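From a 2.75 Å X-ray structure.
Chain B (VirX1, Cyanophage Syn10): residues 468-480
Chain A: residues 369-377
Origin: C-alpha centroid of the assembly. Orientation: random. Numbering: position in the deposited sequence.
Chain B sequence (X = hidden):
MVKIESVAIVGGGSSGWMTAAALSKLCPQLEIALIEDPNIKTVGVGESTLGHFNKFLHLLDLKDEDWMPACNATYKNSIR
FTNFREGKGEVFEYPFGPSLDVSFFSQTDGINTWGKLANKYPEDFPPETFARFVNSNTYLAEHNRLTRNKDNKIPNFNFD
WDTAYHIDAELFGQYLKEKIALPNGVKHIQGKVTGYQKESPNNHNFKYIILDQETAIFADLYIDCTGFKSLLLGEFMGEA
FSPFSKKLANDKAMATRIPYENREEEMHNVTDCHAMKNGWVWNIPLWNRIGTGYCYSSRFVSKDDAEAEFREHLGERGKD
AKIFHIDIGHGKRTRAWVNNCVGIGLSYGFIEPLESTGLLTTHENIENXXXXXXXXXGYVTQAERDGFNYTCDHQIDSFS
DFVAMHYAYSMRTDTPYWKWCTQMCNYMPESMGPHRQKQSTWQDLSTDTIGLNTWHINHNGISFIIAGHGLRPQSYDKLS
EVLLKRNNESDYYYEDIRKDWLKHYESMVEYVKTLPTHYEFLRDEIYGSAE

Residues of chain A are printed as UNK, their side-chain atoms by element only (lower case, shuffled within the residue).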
# COMPACT_ATOMS: atom_id res chain seq x y z
N GLY B 468 23.24 2.19 -15.64
CA GLY B 468 23.86 2.76 -16.85
C GLY B 468 24.18 4.23 -16.68
O GLY B 468 25.14 4.70 -17.33
N HIS B 469 23.41 4.94 -15.85
CA HIS B 469 23.63 6.38 -15.56
C HIS B 469 24.72 6.54 -14.48
O HIS B 469 25.05 7.68 -14.17
CB HIS B 469 22.32 7.05 -15.15
CG HIS B 469 21.48 7.49 -16.30
ND1 HIS B 469 22.01 8.01 -17.46
CD2 HIS B 469 20.13 7.52 -16.46
CE1 HIS B 469 21.03 8.33 -18.29
NE2 HIS B 469 19.86 8.03 -17.70
N GLY B 470 25.22 5.43 -13.93
CA GLY B 470 26.39 5.38 -13.03
C GLY B 470 26.00 5.44 -11.56
O GLY B 470 26.82 5.87 -10.76
N LEU B 471 24.81 4.97 -11.21
CA LEU B 471 24.37 4.88 -9.79
C LEU B 471 24.56 3.44 -9.28
O LEU B 471 24.52 2.52 -10.08
CB LEU B 471 22.91 5.34 -9.69
CG LEU B 471 22.64 6.78 -10.10
CD1 LEU B 471 21.20 6.97 -10.52
CD2 LEU B 471 22.99 7.73 -8.98
N ARG B 472 24.76 3.30 -7.98
CA ARG B 472 24.99 2.04 -7.23
C ARG B 472 24.12 2.02 -5.97
O ARG B 472 23.87 3.07 -5.40
CB ARG B 472 26.46 1.96 -6.83
CG ARG B 472 27.39 1.77 -8.02
CD ARG B 472 28.85 1.90 -7.63
NE ARG B 472 29.11 3.10 -6.86
CZ ARG B 472 29.04 4.33 -7.33
NH1 ARG B 472 28.70 4.55 -8.59
NH2 ARG B 472 29.30 5.36 -6.55
N PRO B 473 23.63 0.86 -5.50
CA PRO B 473 22.79 0.80 -4.31
C PRO B 473 23.50 1.34 -3.06
O PRO B 473 22.88 2.08 -2.31
CB PRO B 473 22.41 -0.68 -4.13
CG PRO B 473 23.36 -1.45 -5.03
CD PRO B 473 23.86 -0.47 -6.09
N GLN B 474 24.77 0.98 -2.89
CA GLN B 474 25.69 1.61 -1.90
C GLN B 474 26.75 2.36 -2.70
O GLN B 474 27.44 1.72 -3.51
CB GLN B 474 26.30 0.56 -0.98
CG GLN B 474 25.27 -0.09 -0.05
CD GLN B 474 25.44 -1.59 0.09
OE1 GLN B 474 26.57 -2.09 0.15
NE2 GLN B 474 24.32 -2.30 0.05
N SER B 475 26.83 3.68 -2.51
CA SER B 475 27.62 4.60 -3.38
C SER B 475 29.11 4.49 -3.04
O SER B 475 29.91 4.85 -3.91
CB SER B 475 27.11 6.02 -3.29
OG SER B 475 27.04 6.49 -1.96
N TYR B 476 29.46 4.02 -1.84
CA TYR B 476 30.85 3.89 -1.33
C TYR B 476 30.99 2.62 -0.48
O TYR B 476 30.02 2.20 0.21
CB TYR B 476 31.27 5.13 -0.55
CG TYR B 476 30.47 5.49 0.68
CD1 TYR B 476 29.16 5.93 0.59
CD2 TYR B 476 31.06 5.47 1.93
CE1 TYR B 476 28.43 6.28 1.71
CE2 TYR B 476 30.36 5.84 3.07
CZ TYR B 476 29.03 6.23 2.96
OH TYR B 476 28.34 6.54 4.09
N ASP B 477 32.19 2.03 -0.51
CA ASP B 477 32.44 0.67 0.02
C ASP B 477 32.43 0.68 1.56
O ASP B 477 32.02 -0.34 2.16
CB ASP B 477 33.76 0.10 -0.51
CG ASP B 477 33.85 -1.40 -0.29
OD1 ASP B 477 32.83 -2.10 -0.61
OD2 ASP B 477 34.91 -1.86 0.21
N LYS B 478 32.87 1.78 2.17
CA LYS B 478 32.97 1.93 3.64
C LYS B 478 31.59 1.68 4.27
O LYS B 478 31.52 1.24 5.45
CB LYS B 478 33.53 3.31 3.98
CG LYS B 478 33.73 3.57 5.46
CD LYS B 478 34.58 2.50 6.15
CE LYS B 478 34.68 2.70 7.64
NZ LYS B 478 36.08 2.60 8.15
N LEU B 479 30.53 1.94 3.50
CA LEU B 479 29.11 1.79 3.91
C LEU B 479 28.77 0.30 4.05
O LEU B 479 28.17 -0.08 5.07
CB LEU B 479 28.24 2.44 2.84
CG LEU B 479 26.74 2.46 3.10
CD1 LEU B 479 26.43 2.88 4.53
CD2 LEU B 479 26.07 3.37 2.09
N SER B 480 29.13 -0.48 3.03
CA SER B 480 29.03 -1.96 2.97
C SER B 480 29.79 -2.58 4.15
O SER B 480 29.21 -3.42 4.85
CB SER B 480 29.57 -2.45 1.65
OG SER B 480 29.07 -1.70 0.55
N UNK A 369 23.54 12.73 2.58
CA UNK A 369 24.37 13.68 1.80
C UNK A 369 25.63 12.97 1.28
O UNK A 369 25.92 13.09 0.07
c UNK A 369 24.73 14.89 2.67
c UNK A 369 25.41 16.03 1.90
c UNK A 369 24.52 16.52 0.76
c UNK A 369 25.81 17.15 2.82
N UNK A 370 26.33 12.27 2.17
CA UNK A 370 27.56 11.46 1.85
C UNK A 370 27.20 10.46 0.75
O UNK A 370 28.01 10.26 -0.15
c UNK A 370 29.15 9.68 2.75
c UNK A 370 28.14 10.75 3.10
c UNK A 370 28.75 11.73 4.08
N UNK A 371 26.01 9.88 0.84
CA UNK A 371 25.51 8.84 -0.10
C UNK A 371 25.41 9.45 -1.50
O UNK A 371 25.94 8.85 -2.45
c UNK A 371 22.06 6.89 -2.43
c UNK A 371 23.54 7.30 -0.57
c UNK A 371 22.34 5.54 -2.37
c UNK A 371 24.19 8.25 0.40
c UNK A 371 23.21 5.06 -1.41
c UNK A 371 23.81 5.94 -0.53
c UNK A 371 22.67 7.76 -1.54
o UNK A 371 21.76 4.69 -3.26
N UNK A 372 24.78 10.61 -1.63
CA UNK A 372 24.59 11.29 -2.95
C UNK A 372 25.92 11.83 -3.50
O UNK A 372 26.14 11.73 -4.72
c UNK A 372 21.69 11.01 -3.75
c UNK A 372 23.56 12.41 -2.78
c UNK A 372 22.11 11.93 -2.61
c UNK A 372 21.18 13.12 -2.51
N UNK A 373 26.77 12.38 -2.65
CA UNK A 373 28.06 12.98 -3.09
C UNK A 373 29.01 11.87 -3.58
O UNK A 373 29.74 12.12 -4.55
c UNK A 373 28.65 13.86 -1.97
c UNK A 373 28.26 16.04 -0.68
c UNK A 373 27.84 15.15 -1.83
c UNK A 373 30.13 14.12 -2.19
N UNK A 374 28.98 10.68 -2.98
CA UNK A 374 29.87 9.54 -3.36
C UNK A 374 29.28 8.77 -4.55
O UNK A 374 29.96 7.89 -5.05
c UNK A 374 31.00 9.27 -1.13
n UNK A 374 31.03 8.69 0.06
c UNK A 374 30.14 8.60 -2.18
o UNK A 374 31.61 10.31 -1.37
N UNK A 375 28.10 9.15 -5.03
CA UNK A 375 27.38 8.44 -6.11
C UNK A 375 28.13 8.65 -7.44
O UNK A 375 28.61 7.67 -7.99
n UNK A 375 23.89 6.60 -5.08
c UNK A 375 24.73 6.63 -6.10
o UNK A 375 25.28 5.63 -6.54
c UNK A 375 25.92 8.90 -6.06
c UNK A 375 24.94 7.97 -6.75
N UNK A 376 28.25 9.89 -7.94
CA UNK A 376 28.98 10.21 -9.20
C UNK A 376 29.87 11.45 -8.98
O UNK A 376 29.67 12.48 -9.65
c UNK A 376 27.17 9.12 -10.63
c UNK A 376 26.05 9.22 -11.63
c UNK A 376 27.97 10.39 -10.34
n UNK A 376 23.85 10.12 -13.18
n UNK A 376 24.89 9.95 -11.14
c UNK A 376 23.89 10.39 -11.88
n UNK A 376 22.89 11.04 -11.32
N UNK A 377 30.82 11.33 -8.05
CA UNK A 377 31.93 12.30 -7.81
C UNK A 377 31.36 13.68 -7.49
O UNK A 377 31.95 14.67 -7.91
c UNK A 377 34.14 13.16 -8.73
o UNK A 377 34.58 13.22 -7.52
o UNK A 377 34.67 13.76 -9.71
c UNK A 377 32.89 12.34 -9.00

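Position 369 of chain A carries four carbons, forked at the second, and none comes near the chain B stretch. The fork marks leucine, Leu A369, whose backbone O accepts from the N of position 373 in the last turns of a helix.

Position 370 has three carbons, one bearing the other two, so it branches at once. One arm packs on the Tyr B476 ring. This is Val A370, whose CG1 lies 3.5 Å from Tyr B476 CZ, an apolar contact.

At 371 a single carbon leads to a six-carbon ring bearing one oxygen, and that oxygen meets Pro B473 O: tyrosine. In Tyr A371 the OH donates to Pro B473 O at 3.0 Å, near the ring plane, while its backbone O receives Ser B475 OG at 2.6 Å. Ring and backbone thus hold two points of the same loop.

Position 372 has four carbons, again forked at the second, and its CA-to-CB bond points away from chain B. It is Leu A372, and it makes no contact.

Position 373 also has four carbons, but the fork is at the first and one arm is two carbons long. That is isoleucine, Ile A373, likewise without contact.

Position 374 shows two carbons, the second carrying one oxygen and one nitrogen, and the nitrogen sits over one face of the Tyr B476 ring. This short amide is Asn A374. Its CA-to-CB bond points toward chain B, and ND2 is 3.3 Å from Tyr B476 CG.

Position 375 has one carbon more before the same amide, whose oxygen meets Arg B472 N; hence glutamine. Gln A375 OE1 accepts from Arg B472 N at 2.8 Å, and its backbone O takes Arg B472 NH2 at 2.8 Å and NH1 at 3.2 Å.

Position 376 runs through three carbons to a nitrogen, then a carbon with two more nitrogens, one of which meets His B469 O: a guanidinium, so arginine. Arg A376 NH1 donates to His B469 O at 2.9 Å, and Leu B471 CG covers one face of the group.

Position 377 ends in a carbon bearing two oxygens after one other carbon. Asp A377 is exposed and out of reach.

The contact works by reading backbone. Carbonyls at 371 and 375 receive chain B side chains, while Tyr A371, Gln A375 and Arg A376 reach back to main-chain atoms of the chain B loop. Arg B472 is the hub: its NH2 also donates to Ser B475 O at 2.8 Å, tying its own loop together as it grips chain A. Gly B470 has positive phi, which favours glycine, and an ideal CB there would lie a tight 3.4 Å from Arg A376 CD.

Chain A (369-377) LVYLINQRD
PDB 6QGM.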